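Side-chain contacts in MgGH51 (Meripilus giganteus, PDB 6ZPV), which catalyses the hydrolysis of terminal alpha-L-arabinofuranosyl residues as a fungal glycosidase of family GH51: residues A[225-230]-A[276-281]; A[525-530]-A[535-540]; A[94-99]-A[193-198]. All blocks are in the same frame, centred on the assembly; numbering follows the deposited sequence. Where two conformers were deposited one is given.

Contact 1. Residues A[225-230]-A[276-281]; sequences FRFPGG and QFFEDT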
ATOM      1  N   PHE A 225       5.988  -0.497  -7.617  1.00 10.58           N
ATOM      2  CA  PHE A 225       4.831  -0.710  -6.729  1.00 10.57           C
ATOM      3  C   PHE A 225       4.135  -2.000  -7.172  1.00 10.31           C
ATOM      4  O   PHE A 225       3.533  -2.051  -8.267  1.00 10.70           O
ATOM      5  CB  PHE A 225       3.901   0.508  -6.811  1.00 10.80           C
ATOM      6  CG  PHE A 225       2.825   0.613  -5.771  1.00 10.67           C
ATOM      7  CD1 PHE A 225       1.613  -0.059  -5.891  1.00 10.93           C
ATOM      8  CD2 PHE A 225       2.949   1.446  -4.693  1.00 11.97           C
ATOM      9  CE1 PHE A 225       0.566   0.173  -5.010  1.00 11.85           C
ATOM     10  CE2 PHE A 225       1.915   1.693  -3.815  1.00 13.17           C
ATOM     11  CZ  PHE A 225       0.698   1.049  -3.983  1.00 12.60           C
ATOM     12  N   ARG A 226       4.229  -3.044  -6.369  1.00 10.07           N
ATOM     13  CA  ARG A 226       3.575  -4.356  -6.623  1.00 10.25           C
ATOM     14  C   ARG A 226       2.144  -4.276  -6.092  1.00  9.81           C
ATOM     15  O   ARG A 226       1.923  -3.849  -4.928  1.00 11.34           O
ATOM     16  CB  ARG A 226       4.352  -5.478  -5.925  1.00 10.79           C
ATOM     17  CG  ARG A 226       3.804  -6.848  -6.189  1.00 10.82           C
ATOM     18  CD  ARG A 226       4.249  -7.867  -5.145  1.00 11.11           C
ATOM     19  NE  ARG A 226       3.684  -9.198  -5.367  1.00 10.62           N
ATOM     20  CZ  ARG A 226       3.375 -10.057  -4.393  1.00 10.94           C
ATOM     21  NH1 ARG A 226       3.709  -9.786  -3.123  1.00 10.96           N
ATOM     22  NH2 ARG A 226       2.709 -11.161  -4.695  1.00 10.73           N
ATOM     23  N   PHE A 227       1.140  -4.647  -6.887  1.00  9.83           N
ATOM     24  CA  PHE A 227      -0.268  -4.464  -6.493  1.00 10.06           C
ATOM     25  C   PHE A 227      -1.121  -5.290  -7.420  1.00 10.09           C
ATOM     26  O   PHE A 227      -0.660  -5.640  -8.531  1.00 10.18           O
ATOM     27  CB  PHE A 227      -0.651  -2.982  -6.581  1.00 10.12           C
ATOM     28  CG  PHE A 227      -0.996  -2.503  -7.973  1.00 10.18           C
ATOM     29  CD1 PHE A 227      -0.042  -2.437  -8.947  1.00 10.71           C
ATOM     30  CD2 PHE A 227      -2.324  -2.261  -8.299  1.00 11.01           C
ATOM     31  CE1 PHE A 227      -0.388  -2.122 -10.242  1.00 11.40           C
ATOM     32  CE2 PHE A 227      -2.661  -1.938  -9.587  1.00 11.50           C
ATOM     33  CZ  PHE A 227      -1.700  -1.890 -10.576  1.00 11.43           C
ATOM     34  N   PRO A 228      -2.406  -5.572  -7.119  1.00  9.85           N
ATOM     35  CA  PRO A 228      -3.130  -5.223  -5.888  1.00  9.68           C
ATOM     36  C   PRO A 228      -3.036  -6.284  -4.801  1.00  9.65           C
ATOM     37  O   PRO A 228      -3.717  -6.174  -3.761  1.00 10.21           O
ATOM     38  CB  PRO A 228      -4.559  -5.056  -6.375  1.00 10.82           C
ATOM     39  CG  PRO A 228      -4.671  -6.121  -7.443  1.00 10.69           C
ATOM     40  CD  PRO A 228      -3.336  -6.047  -8.153  1.00 10.48           C
ATOM     41  N   GLY A 229      -2.184  -7.286  -4.976  1.00  9.99           N
ATOM     42  CA  GLY A 229      -1.899  -8.246  -3.928  1.00 10.19           C
ATOM     43  C   GLY A 229      -1.002  -9.328  -4.460  1.00 10.73           C
ATOM     44  O   GLY A 229      -0.696  -9.361  -5.657  1.00 11.23           O
ATOM     45  N   GLY A 230      -0.509 -10.225  -3.571  1.00 10.74           N
ATOM     46  CA  GLY A 230      -0.955 -10.370  -2.208  1.00 10.84           C
ATOM     47  C   GLY A 230      -2.275 -11.165  -2.149  1.00 10.69           C
ATOM     48  O   GLY A 230      -3.009 -11.279  -3.123  1.00 10.73           O
ATOM     49  N   GLN A 276      -2.271   6.428 -11.716  1.00 11.04           N
ATOM     50  CA  GLN A 276      -1.990   7.869 -11.601  1.00 11.10           C
ATOM     51  C   GLN A 276      -0.946   8.090 -10.493  1.00 10.98           C
ATOM     52  O   GLN A 276      -0.068   8.959 -10.642  1.00 11.46           O
ATOM     53  CB  GLN A 276      -3.273   8.663 -11.340  1.00 12.08           C
ATOM     54  CG  GLN A 276      -3.057  10.152 -11.408  1.00 13.68           C
ATOM     55  CD  GLN A 276      -2.529  10.602 -12.765  1.00 14.27           C
ATOM     56  OE1 GLN A 276      -3.259  10.466 -13.770  1.00 16.83           O
ATOM     57  NE2 GLN A 276      -1.339  11.204 -12.814  1.00 15.65           N
ATOM     58  N   PHE A 277      -1.044   7.366  -9.389  1.00 11.16           N
ATOM     59  CA  PHE A 277      -0.047   7.509  -8.312  1.00 11.60           C
ATOM     60  C   PHE A 277       1.343   7.119  -8.800  1.00 11.15           C
ATOM     61  O   PHE A 277       2.339   7.782  -8.465  1.00 11.62           O
ATOM     62  CB  PHE A 277      -0.454   6.619  -7.135  1.00 11.58           C
ATOM     63  CG  PHE A 277       0.475   6.690  -5.955  1.00 11.02           C
ATOM     64  CD1 PHE A 277       0.777   7.914  -5.369  1.00 11.52           C
ATOM     65  CD2 PHE A 277       0.969   5.542  -5.374  1.00 12.47           C
ATOM     66  CE1 PHE A 277       1.620   7.992  -4.276  1.00 11.51           C
ATOM     67  CE2 PHE A 277       1.779   5.626  -4.254  1.00 13.36           C
ATOM     68  CZ  PHE A 277       2.056   6.820  -3.687  1.00 12.94           C
ATOM     69  N   PHE A 278       1.430   6.078  -9.639  1.00 11.12           N
ATOM     70  CA  PHE A 278       2.731   5.684 -10.199  1.00 11.77           C
ATOM     71  C   PHE A 278       3.314   6.822 -11.066  1.00 12.36           C
ATOM     72  O   PHE A 278       4.507   7.181 -10.920  1.00 13.11           O
ATOM     73  CB  PHE A 278       2.623   4.377 -10.986  1.00 12.29           C
ATOM     74  CG  PHE A 278       1.956   3.248 -10.256  1.00 12.09           C
ATOM     75  CD1 PHE A 278       1.892   3.194  -8.867  1.00 12.24           C
ATOM     76  CD2 PHE A 278       1.315   2.252 -10.959  1.00 11.97           C
ATOM     77  CE1 PHE A 278       1.205   2.179  -8.227  1.00 12.13           C
ATOM     78  CE2 PHE A 278       0.627   1.236 -10.310  1.00 11.84           C
ATOM     79  CZ  PHE A 278       0.529   1.232  -8.954  1.00 12.28           C
ATOM     80  N   GLU A 279       2.459   7.368 -11.933  1.00 12.54           N
ATOM     81  CA  GLU A 279       2.866   8.499 -12.756  1.00 13.30           C
ATOM     82  C   GLU A 279       3.327   9.651 -11.866  1.00 13.55           C
ATOM     83  O   GLU A 279       4.386  10.295 -12.147  1.00 14.78           O
ATOM     84  CB  GLU A 279       1.708   8.964 -13.666  1.00 14.77           C
ATOM     85  CG  GLU A 279       2.012  10.163 -14.484  1.00 16.46           C
ATOM     86  CD  GLU A 279       0.921  10.388 -15.499  1.00 17.75           C
ATOM     87  OE1 GLU A 279       0.189  11.440 -15.382  1.00 20.97           O
ATOM     88  OE2 GLU A 279       0.721   9.532 -16.336  1.00 17.37           O
ATOM     89  N   ASP A 280       2.629   9.913 -10.775  1.00 12.74           N
ATOM     90  CA  ASP A 280       2.915  11.051  -9.891  1.00 13.71           C
ATOM     91  C   ASP A 280       4.180  10.882  -9.062  1.00 15.05           C
ATOM     92  O   ASP A 280       4.640  11.864  -8.492  1.00 21.23           O
ATOM     93  CB  ASP A 280       1.719  11.331  -8.977  1.00 12.96           C
ATOM     94  CG  ASP A 280       0.489  11.863  -9.715  1.00 13.71           C
ATOM     95  OD1 ASP A 280       0.634  12.306 -10.883  1.00 15.24           O
ATOM     96  OD2 ASP A 280      -0.591  11.869  -9.084  1.00 13.53           O
ATOM     97  N   THR A 281       4.679   9.682  -8.909  1.00 12.53           N
ATOM     98  CA  THR A 281       5.840   9.376  -8.064  1.00 13.28           C
ATOM     99  C   THR A 281       7.035   8.864  -8.846  1.00 14.07           C
ATOM    100  O   THR A 281       8.094   8.622  -8.243  1.00 17.82           O
ATOM    101  CB  THR A 281       5.439   8.356  -7.005  1.00 13.74           C
ATOM    102  OG1 THR A 281       4.982   7.174  -7.627  1.00 13.76           O
ATOM    103  CG2 THR A 281       4.449   8.880  -6.011  1.00 14.60           C
TER
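Phe278 inserts its ring between Phe225 and Phe227, and the distances mark this as the tight part of the contact: Phe278 CE1 lies 3.3 Å from Phe225 CD1, and Phe278 CE2 lies 3.5 Å from Phe227 CE1. Against Phe227 the packing is edge-to-face, planes at 65°, with the Phe278 edge directed at the Phe227 face; against Phe225 it is oblique, with CE1 of Phe278 over one face of the Phe225 ring. CG of Phe278 stands anti to its carbonyl carbon (chi1 -51°), which swings a ring rooted on the helix flank in toward the strand. Phe277 packs more loosely, in an offset edge-to-face pair with its edge turned toward the Phe225 face, and Phe277 CE2 stays 4.0 Å from Phe225 CE2. On the more exposed helix side the chemistry turns polar, as Gln276 NE2 donates to Glu279 OE1 and to Asp280 OD1, and Asp280 also pairs with Arg205. Strand residues 225-227 and helix residues 276-281 run antiparallel (174°), their axes 11.0 Å apart at closest approach. The strand lies between strands 20-21 and 284-289 of the parallel eight-stranded sheet, consistent with a (beta/alpha)8 barrel, and the helix is the crossover leading into 284-289.

Contact 2. Residues A[525-530]-A[535-540]; sequences PSTLPT and LHWSIT. With ACT (acetate ion), chain S.
Trp537 presents one indole face to Pro529 and its N-H edge to Ser526 OG and Thr527 O. Over the face, Pro529 CG stands 3.8 Å from the centroid of the Trp537 six-membered ring and 11° off the normal, a CH-pi contact. The imidazole of His536 takes Pro529 CB obliquely, CB to His536 ND1 being 3.4 Å, while His536 NE2 bonds to Gly533 O. At the indole edge, Trp537 NE1 donates to Thr527 O at 2.8 Å, almost in line with the carbonyl bond (167°) though the N-H itself is bent (134°); a second, weak bond runs from Trp537 NE1 to Ser526 OG at 3.2 Å. Trp537 CG lies between its own backbone N and carbonyl carbon, which lifts the indole off strand 535-541 and beneath the preceding loop. Two waters bridge the segments: one joins the Ser526 hydroxyl, OG, to Ile539 N, the other joins backbone Thr530 N to Leu535 O. Outside, Thr527 OG1 donates to an acetate, probably from the crystallisation liquor. Since no direct backbone-to-backbone hydrogen bond joins the two segments, residues 525-530 meet this C-terminal-domain strand through a proline on an indole, one short bent N-H bond, one weak one and water, while the buried Trp537 N has no partner.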
ATOM      1  N   PRO A 525      32.492  -4.876  -6.407  1.00 12.23           N
ATOM      2  CA  PRO A 525      32.817  -5.993  -5.525  1.00 13.14           C
ATOM      3  C   PRO A 525      33.759  -5.540  -4.394  1.00 12.67           C
ATOM      4  O   PRO A 525      34.579  -4.610  -4.574  1.00 13.58           O
ATOM      5  CB  PRO A 525      33.514  -7.035  -6.426  1.00 16.46           C
ATOM      6  CG  PRO A 525      33.179  -6.610  -7.823  1.00 18.98           C
ATOM      7  CD  PRO A 525      32.880  -5.118  -7.809  1.00 13.41           C
ATOM      8  N   SER A 526      33.656  -6.239  -3.284  1.00 12.43           N
ATOM      9  CA  SER A 526      34.489  -5.964  -2.105  1.00 12.48           C
ATOM     10  C   SER A 526      34.766  -7.278  -1.418  1.00 12.57           C
ATOM     11  O   SER A 526      34.115  -8.314  -1.684  1.00 13.48           O
ATOM     12  CB  SER A 526      33.834  -4.948  -1.190  1.00 12.59           C
ATOM     13  OG  SER A 526      32.593  -5.438  -0.673  1.00 13.58           O
ATOM     14  N   THR A 527      35.695  -7.253  -0.456  1.00 12.86           N
ATOM     15  CA  THR A 527      35.844  -8.366   0.473  1.00 12.55           C
ATOM     16  C   THR A 527      34.486  -8.904   0.878  1.00 12.51           C
ATOM     17  O   THR A 527      33.625  -8.111   1.277  1.00 13.20           O
ATOM     18  CB  THR A 527      36.603  -7.879   1.705  1.00 13.46           C
ATOM     19  OG1 THR A 527      37.820  -7.217   1.315  1.00 13.85           O
ATOM     20  CG2 THR A 527      36.891  -8.972   2.710  1.00 15.59           C
ATOM     21  N   LEU A 528      34.293 -10.210   0.845  1.00 13.11           N
ATOM     22  CA  LEU A 528      33.005 -10.770   1.233  1.00 13.13           C
ATOM     23  C   LEU A 528      32.817 -10.745   2.735  1.00 13.32           C
ATOM     24  O   LEU A 528      33.724 -11.127   3.487  1.00 13.83           O
ATOM     25  CB  LEU A 528      32.846 -12.199   0.711  1.00 13.31           C
ATOM     26  CG  LEU A 528      32.702 -12.368  -0.785  1.00 16.35           C
ATOM     27  CD1 LEU A 528      32.826 -13.840  -1.191  1.00 19.01           C
ATOM     28  CD2 LEU A 528      31.425 -11.799  -1.319  1.00 18.91           C
ATOM     29  N   PRO A 529      31.611 -10.392   3.219  1.00 12.91           N
ATOM     30  CA  PRO A 529      31.272 -10.663   4.604  1.00 12.29           C
ATOM     31  C   PRO A 529      31.390 -12.140   4.953  1.00 12.80           C
ATOM     32  O   PRO A 529      31.329 -13.002   4.065  1.00 14.26           O
ATOM     33  CB  PRO A 529      29.787 -10.220   4.720  1.00 12.69           C
ATOM     34  CG  PRO A 529      29.660  -9.174   3.610  1.00 12.80           C
ATOM     35  CD  PRO A 529      30.508  -9.737   2.493  1.00 12.68           C
ATOM     36  N   THR A 530      31.475 -12.446   6.233  1.00 14.09           N
ATOM     37  CA  THR A 530      31.409 -13.833   6.695  1.00 14.46           C
ATOM     38  C   THR A 530      29.988 -14.372   6.475  1.00 14.81           C
ATOM     39  O   THR A 530      29.046 -13.757   6.977  1.00 16.02           O
ATOM     40  CB  THR A 530      31.811 -13.919   8.154  1.00 19.15           C
ATOM     41  OG1 THR A 530      33.151 -13.424   8.254  1.00 22.39           O
ATOM     42  CG2 THR A 530      31.771 -15.347   8.645  1.00 21.64           C
ATOM     43  N   LEU A 535      27.945  -9.067  10.524  1.00 13.30           N
ATOM     44  CA  LEU A 535      28.394  -7.808   9.927  1.00 12.51           C
ATOM     45  C   LEU A 535      28.437  -7.956   8.419  1.00 12.09           C
ATOM     46  O   LEU A 535      29.114  -8.852   7.873  1.00 13.04           O
ATOM     47  CB  LEU A 535      29.795  -7.443  10.426  1.00 12.89           C
ATOM     48  CG  LEU A 535      30.321  -6.077   9.966  1.00 13.02           C
ATOM     49  CD1 LEU A 535      29.500  -4.935  10.529  1.00 14.15           C
ATOM     50  CD2 LEU A 535      31.777  -5.927  10.361  1.00 14.18           C
ATOM     51  N   HIS A 536      27.686  -7.110   7.702  1.00 11.66           N
ATOM     52  CA  HIS A 536      27.543  -7.210   6.235  1.00 11.42           C
ATOM     53  C   HIS A 536      27.637  -5.840   5.621  1.00 11.16           C
ATOM     54  O   HIS A 536      27.380  -4.824   6.260  1.00 12.27           O
ATOM     55  CB  HIS A 536      26.182  -7.862   5.898  1.00 11.60           C
ATOM     56  CG  HIS A 536      26.100  -9.291   6.305  1.00 11.58           C
ATOM     57  ND1 HIS A 536      26.457 -10.280   5.439  1.00 12.49           N
ATOM     58  CD2 HIS A 536      25.830  -9.830   7.530  1.00 12.41           C
ATOM     59  CE1 HIS A 536      26.381 -11.422   6.160  1.00 12.00           C
ATOM     60  NE2 HIS A 536      26.027 -11.184   7.407  1.00 12.97           N
ATOM     61  N   TRP A 537      27.992  -5.797   4.342  1.00 11.69           N
ATOM     62  CA  TRP A 537      28.091  -4.521   3.626  1.00 11.19           C
ATOM     63  C   TRP A 537      27.874  -4.771   2.142  1.00 10.84           C
ATOM     64  O   TRP A 537      28.000  -5.907   1.652  1.00 12.08           O
ATOM     65  CB  TRP A 537      29.483  -3.875   3.876  1.00 11.22           C
ATOM     66  CG  TRP A 537      30.619  -4.776   3.562  1.00 11.49           C
ATOM     67  CD1 TRP A 537      31.206  -4.983   2.333  1.00 12.86           C
ATOM     68  CD2 TRP A 537      31.294  -5.672   4.487  1.00 11.57           C
ATOM     69  NE1 TRP A 537      32.168  -5.954   2.435  1.00 12.35           N
ATOM     70  CE2 TRP A 537      32.240  -6.380   3.749  1.00 11.78           C
ATOM     71  CE3 TRP A 537      31.135  -5.933   5.835  1.00 12.78           C
ATOM     72  CZ2 TRP A 537      33.057  -7.360   4.334  1.00 12.73           C
ATOM     73  CZ3 TRP A 537      31.957  -6.858   6.409  1.00 13.08           C
ATOM     74  CH2 TRP A 537      32.909  -7.568   5.668  1.00 12.37           C
ATOM     75  N   SER A 538      27.605  -3.687   1.421  1.00 11.42           N
ATOM     76  CA  SER A 538      27.461  -3.688  -0.051  1.00 11.38           C
ATOM     77  C   SER A 538      27.807  -2.291  -0.553  1.00 10.93           C
ATOM     78  O   SER A 538      27.376  -1.293   0.056  1.00 12.12           O
ATOM     79  CB  SER A 538      26.049  -4.095  -0.455  1.00 12.00           C
ATOM     80  OG  SER A 538      25.885  -4.029  -1.866  1.00 13.79           O
ATOM     81  N   ILE A 539      28.562  -2.222  -1.651  1.00 11.39           N
ATOM     82  CA  ILE A 539      29.094  -0.957  -2.180  1.00 11.29           C
ATOM     83  C   ILE A 539      28.606  -0.825  -3.616  1.00 11.44           C
ATOM     84  O   ILE A 539      28.822  -1.716  -4.457  1.00 11.93           O
ATOM     85  CB  ILE A 539      30.616  -0.883  -2.073  1.00 12.33           C
ATOM     86  CG1 ILE A 539      31.046  -1.141  -0.622  1.00 14.02           C
ATOM     87  CG2 ILE A 539      31.086   0.435  -2.592  1.00 13.14           C
ATOM     88  CD1 ILE A 539      32.514  -1.221  -0.364  1.00 15.32           C
ATOM     89  N   THR A 540      28.014   0.324  -3.912  1.00 11.35           N
ATOM     90  CA  THR A 540      27.588   0.686  -5.266  1.00 11.46           C
ATOM     91  C   THR A 540      28.066   2.070  -5.627  1.00 11.30           C
ATOM     92  O   THR A 540      28.502   2.817  -4.728  1.00 12.33           O
ATOM     93  CB  THR A 540      26.049   0.569  -5.452  1.00 11.47           C
ATOM     94  OG1 THR A 540      25.414   1.510  -4.581  1.00 12.43           O
ATOM     95  CG2 THR A 540      25.564  -0.844  -5.199  1.00 12.96           C
TER
HETATM   96  C   ACT S 729      39.743 -10.158   0.829  1.00 42.73           C
HETATM   97  O   ACT S 729      39.083 -11.287   0.441  1.00 46.75           O
HETATM   98  OXT ACT S 729      39.678  -8.993   0.261  1.00 30.01           O
HETATM   99  CH3 ACT S 729      40.584 -10.187   2.154  1.00 61.34           C
HETATM  100  O   HOH W   1      30.483  -4.507  -2.312  1.00 12.03           O
HETATM  101  O   HOH W   2      31.318 -10.377   8.279  1.00 18.93           O

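Contact 3. Residues A[94-99]-A[193-198]; sequences VGFTNE and AMFSLF
Phe96 and Phe195 make the whole of this contact, burying 35 Å² and 39 Å² respectively against the opposite segment. Their side chains come from opposite directions and meet along one side of each ring: Phe96 CE1 is 3.5 Å from Phe195 CZ and 3.6 Å from Phe195 CE1, while Phe96 CZ is 3.7 Å from Phe195 CZ. The planes stand at 82° and the centroids 5.7 Å apart, but each nearest carbon lies obliquely to the other ring, so the pair is neither a stack nor an edge-to-face arrangement. Phe96 CG sits between its backbone N and carbonyl carbon (chi1 46°), a setting that extends the ring from strand 93-98 toward strand 189-198. These strands belong to two different five-stranded antiparallel sheets, so the pair bridges the interior of a beta-sandwich, an arrangement consistent with a jelly-roll. Aromatic partners extend the bridge both ways, since Phe96 also meets Phe84 and Phe192 edge-to-face, both on strands of the opposing sheet, and Phe195 meets Trp57, which lies on a strand neighbouring that of Phe96. Phe192 and Phe195 both reach the ring of Phe96 although an even number of residues separates them, which fits a break in the usual alternation near Met194, where phi is positive (49°). An alanine in place of Phe96 is likely to leave the CE1-CZ side of Phe195 without its mate and open a gap between the sheets, with Phe84 and Phe192 losing the same ring.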
ATOM      1  N   VAL A  94     -31.431  17.065  13.876  1.00 14.04           N
ATOM      2  CA  VAL A  94     -31.746  15.609  13.821  0.50 14.11           C
ATOM      3  C   VAL A  94     -31.027  15.075  12.595  1.00 13.70           C
ATOM      4  O   VAL A  94     -31.083  15.725  11.537  1.00 14.16           O
ATOM      5  CB  VAL A  94     -33.277  15.348  13.839  0.50 15.73           C
ATOM      6  CG1 VAL A  94     -33.562  13.851  13.744  0.50 16.65           C
ATOM      7  CG2 VAL A  94     -33.979  15.960  15.072  0.50 14.60           C
ATOM      8  N   GLY A  95     -30.388  13.916  12.662  1.00 13.11           N
ATOM      9  CA  GLY A  95     -29.592  13.433  11.564  1.00 13.10           C
ATOM     10  C   GLY A  95     -28.730  12.307  11.996  1.00 12.48           C
ATOM     11  O   GLY A  95     -29.188  11.429  12.735  1.00 13.04           O
ATOM     12  N   PHE A  96     -27.481  12.293  11.504  1.00 12.27           N
ATOM     13  CA  PHE A  96     -26.608  11.138  11.768  1.00 12.24           C
ATOM     14  C   PHE A  96     -25.150  11.580  11.561  1.00 12.03           C
ATOM     15  O   PHE A  96     -24.871  12.567  10.890  1.00 12.09           O
ATOM     16  CB  PHE A  96     -27.001   9.949  10.888  1.00 12.64           C
ATOM     17  CG  PHE A  96     -27.221  10.316   9.453  1.00 12.67           C
ATOM     18  CD1 PHE A  96     -26.188  10.311   8.522  1.00 12.85           C
ATOM     19  CD2 PHE A  96     -28.512  10.626   8.986  1.00 12.92           C
ATOM     20  CE1 PHE A  96     -26.429  10.656   7.218  1.00 12.61           C
ATOM     21  CE2 PHE A  96     -28.731  10.991   7.681  1.00 12.76           C
ATOM     22  CZ  PHE A  96     -27.686  10.999   6.798  1.00 12.66           C
ATOM     23  N   THR A  97     -24.254  10.806  12.154  1.00 12.37           N
ATOM     24  CA  THR A  97     -22.808  10.958  12.046  1.00 12.21           C
ATOM     25  C   THR A  97     -22.156   9.725  11.418  1.00 12.06           C
ATOM     26  O   THR A  97     -22.696   8.624  11.517  1.00 12.19           O
ATOM     27  CB  THR A  97     -22.150  11.299  13.389  1.00 12.65           C
ATOM     28  OG1 THR A  97     -22.385  10.218  14.287  1.00 13.61           O
ATOM     29  CG2 THR A  97     -22.620  12.602  13.974  1.00 13.73           C
ATOM     30  N   ASN A  98     -20.978   9.980  10.866  1.00 12.01           N
ATOM     31  CA  ASN A  98     -20.044   8.912  10.486  1.00 12.01           C
ATOM     32  C   ASN A  98     -18.754   9.168  11.274  1.00 11.96           C
ATOM     33  O   ASN A  98     -18.197  10.284  11.182  1.00 12.67           O
ATOM     34  CB  ASN A  98     -19.747   8.909   8.975  1.00 12.06           C
ATOM     35  CG  ASN A  98     -18.948   7.702   8.521  1.00 12.15           C
ATOM     36  OD1 ASN A  98     -17.719   7.669   8.737  1.00 12.06           O
ATOM     37  ND2 ASN A  98     -19.620   6.754   7.893  1.00 13.22           N
ATOM     38  N   GLU A  99     -18.274   8.159  11.994  1.00 12.48           N
ATOM     39  CA  GLU A  99     -17.113   8.307  12.876  1.00 12.90           C
ATOM     40  C   GLU A  99     -15.802   8.215  12.104  1.00 12.66           C
ATOM     41  O   GLU A  99     -14.726   8.279  12.748  1.00 12.71           O
ATOM     42  CB  GLU A  99     -17.170   7.237  13.975  1.00 13.44           C
ATOM     43  CG  GLU A  99     -16.955   5.813  13.466  1.00 13.93           C
ATOM     44  CD  GLU A  99     -17.041   4.745  14.528  1.00 15.61           C
ATOM     45  OE1 GLU A  99     -15.982   4.168  14.861  1.00 19.92           O
ATOM     46  OE2 GLU A  99     -18.120   4.508  15.099  1.00 19.48           O
ATOM     47  N   ALA A 193     -27.660   7.632  -0.153  1.00 11.85           N
ATOM     48  CA  ALA A 193     -26.722   6.650  -0.696  1.00 11.07           C
ATOM     49  C   ALA A 193     -25.431   7.358  -1.063  1.00 11.20           C
ATOM     50  O   ALA A 193     -25.419   8.575  -1.274  1.00 11.79           O
ATOM     51  CB  ALA A 193     -27.311   5.926  -1.910  1.00 12.22           C
ATOM     52  N   MET A 194     -24.373   6.552  -1.228  1.00 11.26           N
ATOM     53  CA  MET A 194     -23.120   7.034  -1.848  1.00 11.49           C
ATOM     54  C   MET A 194     -22.664   8.356  -1.222  1.00 10.84           C
ATOM     55  O   MET A 194     -22.504   9.379  -1.892  1.00 11.60           O
ATOM     56  CB  MET A 194     -23.275   7.136  -3.373  1.00 12.32           C
ATOM     57  CG  MET A 194     -22.037   7.349  -4.182  1.00 12.82           C
ATOM     58  SD  MET A 194     -20.694   6.150  -3.919  0.91 12.20           S
ATOM     59  CE  MET A 194     -19.547   7.121  -2.925  1.00 13.78           C
ATOM     60  N   PHE A 195     -22.339   8.290   0.059  1.00 11.62           N
ATOM     61  CA  PHE A 195     -21.715   9.431   0.757  1.00 11.36           C
ATOM     62  C   PHE A 195     -20.237   9.495   0.463  1.00 11.00           C
ATOM     63  O   PHE A 195     -19.594   8.473   0.214  1.00 11.35           O
ATOM     64  CB  PHE A 195     -21.878   9.242   2.264  1.00 11.44           C
ATOM     65  CG  PHE A 195     -23.287   9.284   2.800  1.00 10.80           C
ATOM     66  CD1 PHE A 195     -23.836  10.494   3.230  1.00 11.74           C
ATOM     67  CD2 PHE A 195     -24.054   8.148   2.959  1.00 12.05           C
ATOM     68  CE1 PHE A 195     -25.097  10.571   3.824  1.00 11.91           C
ATOM     69  CE2 PHE A 195     -25.327   8.220   3.542  1.00 12.78           C
ATOM     70  CZ  PHE A 195     -25.844   9.416   3.965  1.00 12.36           C
ATOM     71  N   SER A 196     -19.665  10.688   0.616  1.00 11.50           N
ATOM     72  CA  SER A 196     -18.213  10.825   0.490  1.00 11.76           C
ATOM     73  C   SER A 196     -17.721  12.094   1.191  1.00 11.17           C
ATOM     74  O   SER A 196     -18.392  13.139   1.106  1.00 11.90           O
ATOM     75  CB  SER A 196     -17.808  10.866  -0.980  1.00 11.99           C
ATOM     76  OG  SER A 196     -16.396  11.008  -1.158  1.00 12.03           O
ATOM     77  N   LEU A 197     -16.559  12.026   1.820  1.00 10.93           N
ATOM     78  CA  LEU A 197     -15.882  13.193   2.336  1.00 11.16           C
ATOM     79  C   LEU A 197     -14.393  13.069   2.060  1.00 10.98           C
ATOM     80  O   LEU A 197     -13.763  12.117   2.543  1.00 11.56           O
ATOM     81  CB  LEU A 197     -16.125  13.376   3.846  1.00 12.07           C
ATOM     82  CG  LEU A 197     -15.508  14.634   4.447  1.00 12.45           C
ATOM     83  CD1 LEU A 197     -16.216  15.891   4.015  1.00 13.30           C
ATOM     84  CD2 LEU A 197     -15.457  14.571   5.963  1.00 13.12           C
ATOM     85  N   PHE A 198     -13.859  14.007   1.296  1.00 11.47           N
ATOM     86  CA  PHE A 198     -12.421  14.025   0.976  1.00 11.43           C
ATOM     87  C   PHE A 198     -11.731  15.241   1.533  1.00 11.44           C
ATOM     88  O   PHE A 198     -12.279  16.359   1.445  1.00 12.74           O
ATOM     89  CB  PHE A 198     -12.159  14.002  -0.544  1.00 11.86           C
ATOM     90  CG  PHE A 198     -12.026  12.630  -1.144  1.00 11.27           C
ATOM     91  CD1 PHE A 198     -13.096  11.750  -1.167  1.00 12.30           C
ATOM     92  CD2 PHE A 198     -10.849  12.184  -1.671  1.00 12.04           C
ATOM     93  CE1 PHE A 198     -12.960  10.482  -1.701  1.00 12.37           C
ATOM     94  CE2 PHE A 198     -10.691  10.928  -2.205  1.00 12.16           C
ATOM     95  CZ  PHE A 198     -11.794  10.088  -2.222  1.00 11.74           C
TER

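Overall arrangement
Contacts 1 and 3 are buried and purely aromatic across their segments, whereas contact 2 is partly exposed and mixes ring packing with hydrogen bonds and water. Each joins different elements: contact 1 a barrel strand to a helix, contact 3 two strands from opposed sheets, contact 2 a loop to the strand that follows it. Contact 1 lies nearest the middle, its centre about 8 Å from the chain centre, against about 25 Å for contact 3 and 31 Å for contact 2. The latter two lie on opposite sides of that centre, their own centres about 56 Å apart. None of the three touches another; contacts 1 and 3 approach closest, about 12 Å between nearest atoms.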